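Oxalate biosynthetic component 1 (Burkholderia thailandensis, PDB 5IKY) produces oxalate in a quorum sensing-dependent pathway as a bifunctional enzyme that combines serine hydrolase activity with an additional lyase activity. Local coordinates at residues 474-477 with 478-482; 214-218 with 219-223; 502-505 with 506-510; 485-489 with 490-494. All blocks are in the same frame, centred on the assembly; numbering follows the deposited sequence.

Contact 1: 474-477 with 478-482; sequences VGLE and DALNV. With MG (magnesium ion), chain B.
The carboxylates of Glu477 and Asp478, neighbours in sequence, are turned 56° against each other, and OD1 of Asp478 lies 3.6 Å from CG of Glu477, beside the aliphatic part of that side chain. Oxygens of like charge stay further apart, with Glu477 OE2 4.7 Å from Asp478 OD1, and each carboxylate finds a positive partner: magnesium for Glu477, Arg473 for Asp478. Glu477 binds through one oxygen, OE2 being 2.4 Å from the magnesium ion. Its reach comes from a fully extended chain whose CG stands anti to the backbone N (chi1 170°), carrying the carboxylate well clear of the turn. The carbonyl group of Gly475 is the flat unit that holds the turn together, since its oxygen accepts two backbone N-H groups. Asp478 N, 3.1 Å from Gly475 O, sits well above the carbonyl plane, whereas Ala479 N, also 3.1 Å from Gly475 O, lies nearly along the C=O axis and makes an almost straight bond. Gly475 itself has backbone angles suited to a residue without a beta carbon. Leu480 then folds back, its CD2 resting 3.3 Å from Leu476 O and touching Leu476 CB. A CA-H...O contact from Leu476 CA to Ala479 O, 3.2 Å long, adds to the closure. One tight turn thus fixes the backbone that carries a metal ligand. His227, from just beyond another strand, and a water also bind the ion, a site at the C-terminal ends of parallel strands as expected of a TIM barrel.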
loop_
_atom_site.group_PDB
_atom_site.type_symbol
_atom_site.label_atom_id
_atom_site.label_comp_id
_atom_site.label_asym_id
_atom_site.label_seq_id
_atom_site.Cartn_x
_atom_site.Cartn_y
_atom_site.Cartn_z
ATOM N N VAL A 474 17.280 -3.847 5.665
ATOM C CA VAL A 474 17.998 -3.525 4.433
ATOM C C VAL A 474 17.777 -2.055 4.073
ATOM O O VAL A 474 17.019 -1.351 4.740
ATOM C CB VAL A 474 17.553 -4.411 3.250
ATOM C CG1 VAL A 474 17.984 -5.850 3.462
ATOM C CG2 VAL A 474 16.047 -4.321 3.048
ATOM N N GLY A 475 18.434 -1.596 3.014
ATOM C CA GLY A 475 18.276 -0.222 2.570
ATOM C C GLY A 475 19.568 0.384 2.063
ATOM O O GLY A 475 20.648 -0.171 2.267
ATOM N N LEU A 476 19.458 1.535 1.404
ATOM C CA LEU A 476 20.626 2.198 0.835
ATOM C C LEU A 476 21.585 2.674 1.923
ATOM O O LEU A 476 22.773 2.867 1.668
ATOM C CB LEU A 476 20.202 3.373 -0.045
ATOM C CG LEU A 476 19.369 3.007 -1.274
ATOM C CD1 LEU A 476 19.245 4.196 -2.213
ATOM C CD2 LEU A 476 19.972 1.813 -1.991
ATOM N N GLU A 477 21.064 2.856 3.133
ATOM C CA GLU A 477 21.898 3.205 4.279
ATOM C C GLU A 477 23.002 2.180 4.500
ATOM O O GLU A 477 24.130 2.531 4.851
ATOM C CB GLU A 477 21.048 3.329 5.544
ATOM C CG GLU A 477 21.862 3.446 6.825
ATOM C CD GLU A 477 21.036 3.924 8.004
ATOM O OE1 GLU A 477 19.825 4.172 7.823
ATOM O OE2 GLU A 477 21.601 4.060 9.109
ATOM N N ASP A 478 22.675 0.911 4.279
ATOM C CA ASP A 478 23.606 -0.179 4.549
ATOM C C ASP A 478 24.378 -0.600 3.303
ATOM O O ASP A 478 25.594 -0.787 3.351
ATOM C CB ASP A 478 22.856 -1.383 5.127
ATOM C CG ASP A 478 22.076 -1.039 6.384
ATOM O OD1 ASP A 478 22.448 -0.065 7.075
ATOM O OD2 ASP A 478 21.093 -1.749 6.685
ATOM N N ALA A 479 23.667 -0.750 2.189
ATOM C CA ALA A 479 24.283 -1.201 0.946
ATOM C C ALA A 479 23.667 -0.501 -0.257
ATOM O O ALA A 479 22.469 -0.223 -0.276
ATOM C CB ALA A 479 24.147 -2.708 0.806
ATOM N N LEU A 480 24.490 -0.227 -1.263
ATOM C CA LEU A 480 24.032 0.483 -2.451
ATOM C C LEU A 480 23.774 -0.456 -3.623
ATOM O O LEU A 480 23.259 -0.038 -4.659
ATOM C CB LEU A 480 25.050 1.547 -2.861
ATOM C CG LEU A 480 25.322 2.660 -1.849
ATOM C CD1 LEU A 480 26.272 3.692 -2.445
ATOM C CD2 LEU A 480 24.019 3.308 -1.395
ATOM N N ASN A 481 24.135 -1.724 -3.457
ATOM C CA ASN A 481 23.939 -2.709 -4.514
ATOM C C ASN A 481 22.819 -3.688 -4.189
ATOM O O ASN A 481 22.326 -3.735 -3.061
ATOM C CB ASN A 481 25.233 -3.481 -4.775
ATOM C CG ASN A 481 26.402 -2.573 -5.089
ATOM O OD1 ASN A 481 26.232 -1.490 -5.652
ATOM N ND2 ASN A 481 27.602 -3.014 -4.731
ATOM N N VAL A 482 22.424 -4.468 -5.188
ATOM C CA VAL A 482 21.434 -5.522 -5.005
ATOM C C VAL A 482 21.800 -6.707 -5.899
ATOM O O VAL A 482 22.304 -6.529 -7.009
ATOM C CB VAL A 482 19.999 -5.026 -5.321
ATOM C CG1 VAL A 482 19.882 -4.578 -6.774
ATOM C CG2 VAL A 482 18.969 -6.101 -4.998
HETATM MG MG MG B . 20.675 4.917 11.117
HETATM O O HOH W 1 20.815 5.836 13.523
#

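Contact 2: 214-218 with 219-223; sequences REALR and EGAAV
Leu217 and Ala221 meet where the helix 206-218 gives way to the loop before the strand 223-226. The isobutyl group of Leu217 reaches forward past the helix end, CD2 coming 3.3 Å from Ala221 O. Ala221 in turn aims its methyl group at the last helical turn, with CB 3.2 Å from Ala216 O and also against Ala216 CB. Between these two contacts the backbone forms a Schellman motif. Ala221 N bonds to Ala216 O at 3.1 Å, and Gly220 N to Leu217 O at 3.2 Å from above the carbonyl plane; Gly220, with a phi of 127°, turns the chain out of the helix and toward its barrel strand. Glu219 packs back on the last turn. Its first torsion (chi1 -71°) sets CG beside the backbone N and 3.3 Å from Glu215 O, and a bend at the second directs the carboxylate, which is bridged to Arg505 on the helix 497-510. Arg218 has CG wedged between its own N and carbonyl carbon (chi1 68°), where CG passes 3.5 Å from Glu219 N. From there the chain runs extended to NE, and one face of the guanidinium settles over Glu215 CA, 3.9 Å from its plane.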
loop_
_atom_site.group_PDB
_atom_site.type_symbol
_atom_site.label_atom_id
_atom_site.label_comp_id
_atom_site.label_asym_id
_atom_site.label_seq_id
_atom_site.Cartn_x
_atom_site.Cartn_y
_atom_site.Cartn_z
ATOM N N ARG A 214 7.673 4.914 0.587
ATOM C CA ARG A 214 6.484 4.306 -0.000
ATOM C C ARG A 214 6.829 3.062 -0.818
ATOM O O ARG A 214 6.135 2.044 -0.743
ATOM C CB ARG A 214 5.744 5.319 -0.880
ATOM C CG ARG A 214 5.288 6.575 -0.148
ATOM C CD ARG A 214 3.781 6.632 0.004
ATOM N NE ARG A 214 3.109 7.071 -1.215
ATOM C CZ ARG A 214 1.946 6.591 -1.645
ATOM N NH1 ARG A 214 1.323 5.644 -0.959
ATOM N NH2 ARG A 214 1.406 7.057 -2.763
ATOM N N GLU A 215 7.904 3.149 -1.597
ATOM C CA GLU A 215 8.351 2.027 -2.418
ATOM C C GLU A 215 8.732 0.836 -1.548
ATOM O O GLU A 215 8.414 -0.309 -1.865
ATOM C CB GLU A 215 9.539 2.437 -3.287
ATOM C CG GLU A 215 9.244 3.551 -4.274
ATOM C CD GLU A 215 10.507 4.135 -4.881
ATOM O OE1 GLU A 215 11.600 3.586 -4.624
ATOM O OE2 GLU A 215 10.405 5.145 -5.610
ATOM N N ALA A 216 9.413 1.121 -0.446
ATOM C CA ALA A 216 9.851 0.087 0.477
ATOM C C ALA A 216 8.664 -0.595 1.150
ATOM O O ALA A 216 8.650 -1.815 1.319
ATOM C CB ALA A 216 10.782 0.678 1.519
ATOM N N LEU A 217 7.666 0.200 1.524
ATOM C CA LEU A 217 6.496 -0.313 2.229
ATOM C C LEU A 217 5.628 -1.219 1.351
ATOM O O LEU A 217 5.121 -2.239 1.820
ATOM C CB LEU A 217 5.661 0.848 2.775
ATOM C CG LEU A 217 6.297 1.573 3.964
ATOM C CD1 LEU A 217 5.725 2.974 4.129
ATOM C CD2 LEU A 217 6.105 0.763 5.239
ATOM N N ARG A 218 5.461 -0.857 0.081
ATOM C CA ARG A 218 4.616 -1.655 -0.803
ATOM C C ARG A 218 5.312 -2.951 -1.210
ATOM O O ARG A 218 4.667 -3.884 -1.688
ATOM C CB ARG A 218 4.201 -0.856 -2.043
ATOM C CG ARG A 218 5.313 -0.529 -3.024
ATOM C CD ARG A 218 4.735 0.181 -4.247
ATOM N NE ARG A 218 5.733 0.460 -5.278
ATOM C CZ ARG A 218 6.093 1.683 -5.658
ATOM N NH1 ARG A 218 7.007 1.843 -6.606
ATOM N NH2 ARG A 218 5.540 2.746 -5.092
ATOM N N GLU A 219 6.624 -3.012 -1.006
ATOM C CA GLU A 219 7.374 -4.229 -1.294
ATOM C C GLU A 219 7.422 -5.172 -0.095
ATOM O O GLU A 219 7.913 -6.294 -0.204
ATOM C CB GLU A 219 8.798 -3.898 -1.749
ATOM C CG GLU A 219 8.886 -3.270 -3.140
ATOM C CD GLU A 219 8.546 -4.242 -4.266
ATOM O OE1 GLU A 219 8.328 -5.442 -3.991
ATOM O OE2 GLU A 219 8.501 -3.798 -5.434
ATOM N N GLY A 220 6.922 -4.718 1.051
ATOM C CA GLY A 220 6.797 -5.591 2.203
ATOM C C GLY A 220 7.407 -5.112 3.508
ATOM O O GLY A 220 7.260 -5.775 4.529
ATOM N N ALA A 221 8.091 -3.972 3.487
ATOM C CA ALA A 221 8.685 -3.437 4.709
ATOM C C ALA A 221 7.602 -3.030 5.701
ATOM O O ALA A 221 6.569 -2.486 5.314
ATOM C CB ALA A 221 9.587 -2.250 4.396
ATOM N N ALA A 222 7.846 -3.299 6.981
ATOM C CA ALA A 222 6.905 -2.937 8.033
ATOM C C ALA A 222 7.373 -1.696 8.782
ATOM O O ALA A 222 6.564 -0.943 9.323
ATOM C CB ALA A 222 6.716 -4.097 8.998
ATOM N N VAL A 223 8.686 -1.492 8.822
ATOM C CA VAL A 223 9.264 -0.355 9.530
ATOM C C VAL A 223 10.133 0.486 8.596
ATOM O O VAL A 223 10.842 -0.041 7.752
ATOM C CB VAL A 223 10.112 -0.808 10.730
ATOM C CG1 VAL A 223 10.578 0.392 11.540
ATOM C CG2 VAL A 223 9.316 -1.762 11.610
#

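Contact 3: 502-505 with 506-510; sequences RWLR and RELER
Arg505 and Glu509, one helical turn apart, run side by side and point the same way, an i to i+4 salt bridge on an amphipathic alpha helix. NH1 of Arg505 is 3.1 Å from OE2 of Glu509, which it meets on the syn side. The acceptor lies close to the guanidinium plane, but the donor is 33° out of the carboxylate plane, and the two planes stand 58° apart, so the pair is joined by one skewed bond, not by a flat two-pronged clasp. A bend at the third torsion of Arg505 (chi3 54°) turns the guanidinium toward the carboxylate, and CG of the arginine also passes 3.5 Å from OE2 of Glu509. The other side of this guanidinium's work is done by NH2, which is bridged to Glu219 in the turn after the helix 206-218, while Arg502 has Asp1018 as a partner. Shared between two acids, the buried arginine probably keeps its charge.

The apolar pair is Leu504 and Leu508, which pack side by side on the face turned to the barrel, CD1 of the first 4.4 Å from CG of the second. Leu504 reaches the barrel strand 471-474, Leu508 the short strand 514-515 that pairs with 4-9. Separately, the indole of Trp503 is approached obliquely by Glu507, whose carboxylate is bridged to Arg511. Four backbone bonds, from Arg506 N to Arg502 O through Glu509 N to Arg505 O, hold these rows in register. On the outer surface the alkyl part of Arg506 lies along the backbone, its CG 3.2 Å from Arg502 O.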
loop_
_atom_site.group_PDB
_atom_site.type_symbol
_atom_site.label_atom_id
_atom_site.label_comp_id
_atom_site.label_asym_id
_atom_site.label_seq_id
_atom_site.Cartn_x
_atom_site.Cartn_y
_atom_site.Cartn_z
ATOM N N ARG A 502 12.440 -5.967 -2.089
ATOM C CA ARG A 502 11.893 -6.947 -3.017
ATOM C C ARG A 502 12.787 -8.178 -3.084
ATOM O O ARG A 502 12.309 -9.312 -3.046
ATOM C CB ARG A 502 11.729 -6.339 -4.409
ATOM C CG ARG A 502 11.137 -7.295 -5.429
ATOM C CD ARG A 502 11.026 -6.646 -6.797
ATOM N NE ARG A 502 10.344 -7.515 -7.751
ATOM C CZ ARG A 502 9.024 -7.559 -7.906
ATOM N NH1 ARG A 502 8.242 -6.783 -7.167
ATOM N NH2 ARG A 502 8.485 -8.380 -8.798
ATOM N N TRP A 503 14.090 -7.943 -3.181
ATOM C CA TRP A 503 15.065 -9.023 -3.203
ATOM C C TRP A 503 14.997 -9.851 -1.920
ATOM O O TRP A 503 14.999 -11.080 -1.967
ATOM C CB TRP A 503 16.476 -8.465 -3.399
ATOM C CG TRP A 503 17.556 -9.453 -3.085
ATOM C CD1 TRP A 503 18.071 -10.400 -3.924
ATOM C CD2 TRP A 503 18.250 -9.598 -1.841
ATOM N NE1 TRP A 503 19.045 -11.124 -3.278
ATOM C CE2 TRP A 503 19.172 -10.652 -1.998
ATOM C CE3 TRP A 503 18.181 -8.938 -0.610
ATOM C CZ2 TRP A 503 20.021 -11.060 -0.970
ATOM C CZ3 TRP A 503 19.024 -9.346 0.411
ATOM C CH2 TRP A 503 19.931 -10.396 0.224
ATOM N N LEU A 504 14.933 -9.170 -0.781
ATOM C CA LEU A 504 14.865 -9.840 0.515
ATOM C C LEU A 504 13.579 -10.646 0.662
ATOM O O LEU A 504 13.595 -11.767 1.172
ATOM C CB LEU A 504 14.976 -8.820 1.650
ATOM C CG LEU A 504 14.867 -9.366 3.076
ATOM C CD1 LEU A 504 15.906 -10.447 3.320
ATOM C CD2 LEU A 504 15.009 -8.248 4.096
ATOM N N ARG A 505 12.466 -10.070 0.212
ATOM C CA ARG A 505 11.170 -10.736 0.299
ATOM C C ARG A 505 11.127 -12.015 -0.531
ATOM O O ARG A 505 10.674 -13.052 -0.050
ATOM C CB ARG A 505 10.048 -9.794 -0.146
ATOM C CG ARG A 505 8.694 -10.480 -0.264
ATOM C CD ARG A 505 7.568 -9.491 -0.519
ATOM N NE ARG A 505 7.817 -8.643 -1.682
ATOM C CZ ARG A 505 7.548 -8.995 -2.935
ATOM N NH1 ARG A 505 7.026 -10.185 -3.194
ATOM N NH2 ARG A 505 7.805 -8.157 -3.930
ATOM N N ARG A 506 11.596 -11.943 -1.773
ATOM C CA ARG A 506 11.595 -13.111 -2.651
ATOM C C ARG A 506 12.543 -14.180 -2.120
ATOM O O ARG A 506 12.310 -15.377 -2.292
ATOM C CB ARG A 506 11.979 -12.720 -4.081
ATOM C CG ARG A 506 11.020 -11.733 -4.730
ATOM C CD ARG A 506 11.377 -11.461 -6.187
ATOM N NE ARG A 506 10.591 -12.275 -7.113
ATOM C CZ ARG A 506 11.095 -13.231 -7.889
ATOM N NH1 ARG A 506 12.393 -13.500 -7.861
ATOM N NH2 ARG A 506 10.298 -13.916 -8.696
ATOM N N GLU A 507 13.611 -13.737 -1.467
ATOM C CA GLU A 507 14.574 -14.646 -0.865
ATOM C C GLU A 507 13.929 -15.442 0.268
ATOM O O GLU A 507 14.167 -16.641 0.412
ATOM C CB GLU A 507 15.785 -13.870 -0.345
ATOM C CG GLU A 507 16.918 -14.750 0.139
ATOM C CD GLU A 507 17.538 -15.554 -0.983
ATOM O OE1 GLU A 507 17.619 -15.029 -2.114
ATOM O OE2 GLU A 507 17.939 -16.710 -0.735
ATOM N N LEU A 508 13.110 -14.767 1.068
ATOM C CA LEU A 508 12.401 -15.416 2.163
ATOM C C LEU A 508 11.293 -16.331 1.640
ATOM O O LEU A 508 11.046 -17.398 2.201
ATOM C CB LEU A 508 11.821 -14.370 3.119
ATOM C CG LEU A 508 12.841 -13.535 3.897
ATOM C CD1 LEU A 508 12.148 -12.444 4.702
ATOM C CD2 LEU A 508 13.681 -14.421 4.808
ATOM N N GLU A 509 10.631 -15.903 0.567
ATOM C CA GLU A 509 9.588 -16.705 -0.069
ATOM C C GLU A 509 10.158 -18.028 -0.569
ATOM O O GLU A 509 9.521 -19.075 -0.454
ATOM C CB GLU A 509 8.946 -15.942 -1.231
ATOM C CG GLU A 509 8.081 -14.761 -0.818
ATOM C CD GLU A 509 7.570 -13.971 -2.012
ATOM O OE1 GLU A 509 7.880 -14.358 -3.158
ATOM O OE2 GLU A 509 6.858 -12.965 -1.804
ATOM N N ARG A 510 11.364 -17.962 -1.126
ATOM C CA ARG A 510 12.075 -19.144 -1.603
ATOM C C ARG A 510 12.217 -20.207 -0.517
ATOM O O ARG A 510 12.187 -21.405 -0.802
ATOM C CB ARG A 510 13.463 -18.755 -2.113
ATOM C CG ARG A 510 13.658 -18.907 -3.610
ATOM C CD ARG A 510 15.136 -18.834 -3.968
ATOM N NE ARG A 510 15.917 -19.847 -3.261
ATOM C CZ ARG A 510 17.015 -19.590 -2.556
ATOM N NH1 ARG A 510 17.471 -18.348 -2.465
ATOM N NH2 ARG A 510 17.660 -20.575 -1.945
#

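Contact 4: 485-489 with 490-494; sequences ARVPG and GVRKA
Gly490 and Val487 close a type II beta turn, the nitrogen of Gly490 bonding to Val487 O at 2.8 Å from above the carbonyl plane. Gly489, at the third position of that turn, has a phi of 107°, and Gly490 is again positive at 82°; two successive glycines let the chain reverse sharply before it enters the strand 491-493. The turn belongs to the loop of a beta hairpin, whose other strand is 481-483.

Val487 points inward across this reversal and divides its two methyls. CG1 approaches Val491 O at 3.8 Å, while CG2 meets the Arg492 chain at CD, 3.9 Å away, the two side chains crossing at about a right angle. CG2 also sits at the edge of the Arg492 guanidinium. Val487 also packs against Val133 of the helix 126-138.

Arg492, extended from CG to NE, brings its NH2 within 4.3 Å of NH2 of Arg486. Asp484 explains why two like charges gather here, since it bridges to both arginines, and Asp499 takes NH1 of Arg492. The chemistry therefore implies an anion-centred cluster, in which a shared carboxylate probably offsets the paired positive charges and ties the loop and the second strand to the end of the first strand.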
loop_
_atom_site.group_PDB
_atom_site.type_symbol
_atom_site.label_atom_id
_atom_site.label_comp_id
_atom_site.label_asym_id
_atom_site.label_seq_id
_atom_site.Cartn_x
_atom_site.Cartn_y
_atom_site.Cartn_z
ATOM N N ALA A 485 20.460 -12.083 -10.530
ATOM C CA ALA A 485 21.033 -13.194 -11.284
ATOM C C ALA A 485 20.990 -12.962 -12.796
ATOM O O ALA A 485 21.776 -13.547 -13.541
ATOM C CB ALA A 485 20.317 -14.487 -10.928
ATOM N N ARG A 486 20.078 -12.104 -13.244
ATOM C CA ARG A 486 19.933 -11.811 -14.667
ATOM C C ARG A 486 21.098 -10.983 -15.204
ATOM O O ARG A 486 21.317 -10.907 -16.413
ATOM C CB ARG A 486 18.619 -11.075 -14.928
ATOM C CG ARG A 486 17.383 -11.821 -14.462
ATOM C CD ARG A 486 16.170 -10.906 -14.470
ATOM N NE ARG A 486 16.381 -9.732 -13.627
ATOM C CZ ARG A 486 15.488 -8.764 -13.454
ATOM N NH1 ARG A 486 14.314 -8.825 -14.068
ATOM N NH2 ARG A 486 15.768 -7.734 -12.668
ATOM N N VAL A 487 21.841 -10.365 -14.294
ATOM C CA VAL A 487 22.937 -9.480 -14.660
ATOM C C VAL A 487 24.275 -10.214 -14.627
ATOM O O VAL A 487 24.556 -10.951 -13.680
ATOM C CB VAL A 487 22.988 -8.256 -13.717
ATOM C CG1 VAL A 487 24.243 -7.429 -13.946
ATOM C CG2 VAL A 487 21.741 -7.404 -13.893
ATOM N N PRO A 488 25.101 -10.027 -15.669
ATOM C CA PRO A 488 26.454 -10.592 -15.667
ATOM C C PRO A 488 27.264 -10.062 -14.490
ATOM O O PRO A 488 27.472 -8.854 -14.377
ATOM C CB PRO A 488 27.042 -10.122 -17.004
ATOM C CG PRO A 488 26.193 -8.970 -17.423
ATOM C CD PRO A 488 24.823 -9.260 -16.896
ATOM N N GLY A 489 27.707 -10.965 -13.622
ATOM C CA GLY A 489 28.387 -10.578 -12.401
ATOM C C GLY A 489 27.491 -10.794 -11.197
ATOM O O GLY A 489 27.969 -10.949 -10.074
ATOM N N GLY A 490 26.183 -10.795 -11.439
ATOM C CA GLY A 490 25.204 -11.092 -10.408
ATOM C C GLY A 490 24.836 -9.931 -9.503
ATOM O O GLY A 490 23.956 -10.059 -8.651
ATOM N N VAL A 491 25.505 -8.797 -9.683
ATOM C CA VAL A 491 25.266 -7.639 -8.828
ATOM C C VAL A 491 25.141 -6.346 -9.646
ATOM O O VAL A 491 25.775 -6.190 -10.691
ATOM C CB VAL A 491 26.390 -7.493 -7.774
ATOM C CG1 VAL A 491 27.713 -7.129 -8.435
ATOM C CG2 VAL A 491 26.013 -6.472 -6.715
ATOM N N ARG A 492 24.294 -5.435 -9.172
ATOM C CA ARG A 492 24.107 -4.135 -9.811
ATOM C C ARG A 492 23.713 -3.090 -8.775
ATOM O O ARG A 492 23.456 -3.420 -7.620
ATOM C CB ARG A 492 23.040 -4.215 -10.900
ATOM C CG ARG A 492 21.702 -4.688 -10.377
ATOM C CD ARG A 492 20.600 -4.562 -11.414
ATOM N NE ARG A 492 19.351 -5.119 -10.907
ATOM C CZ ARG A 492 18.496 -4.456 -10.135
ATOM N NH1 ARG A 492 18.750 -3.200 -9.786
ATOM N NH2 ARG A 492 17.386 -5.048 -9.712
ATOM N N LYS A 493 23.667 -1.830 -9.195
ATOM C CA LYS A 493 23.232 -0.752 -8.316
ATOM C C LYS A 493 21.755 -0.918 -7.984
ATOM O O LYS A 493 20.944 -1.209 -8.865
ATOM C CB LYS A 493 23.475 0.612 -8.964
ATOM C CG LYS A 493 23.904 1.700 -7.999
ATOM C CD LYS A 493 25.301 1.428 -7.465
ATOM C CE LYS A 493 25.810 2.591 -6.633
ATOM N NZ LYS A 493 27.194 2.352 -6.137
ATOM N N ALA A 494 21.409 -0.738 -6.713
ATOM C CA ALA A 494 20.024 -0.857 -6.278
ATOM C C ALA A 494 19.228 0.376 -6.693
ATOM O O ALA A 494 19.640 1.505 -6.433
ATOM C CB ALA A 494 19.956 -1.059 -4.769
#

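Overall arrangement
The four contacts form a connected set around one flank of the barrel. Contacts 1 and 4 share the hairpin, where Val482 N probably bonds to Arg492 O at 2.8 Å, and their centres lie about 14 Å apart. Contact 3 packs against contact 1, Val474 CG1 meeting Leu504 CD2 at 3.9 Å and Val482 CG2 meeting Trp503 CB at 3.8 Å. Contact 2 joins contact 3 by charge, through Glu219 OE1 and Arg505 NH2, 2.8 Å apart. Contacts 1 and 2 do not touch, their nearest atoms being about 7 Å apart, yet the strand entered from contact 2 leads to His227, which shares the magnesium ion with contact 1.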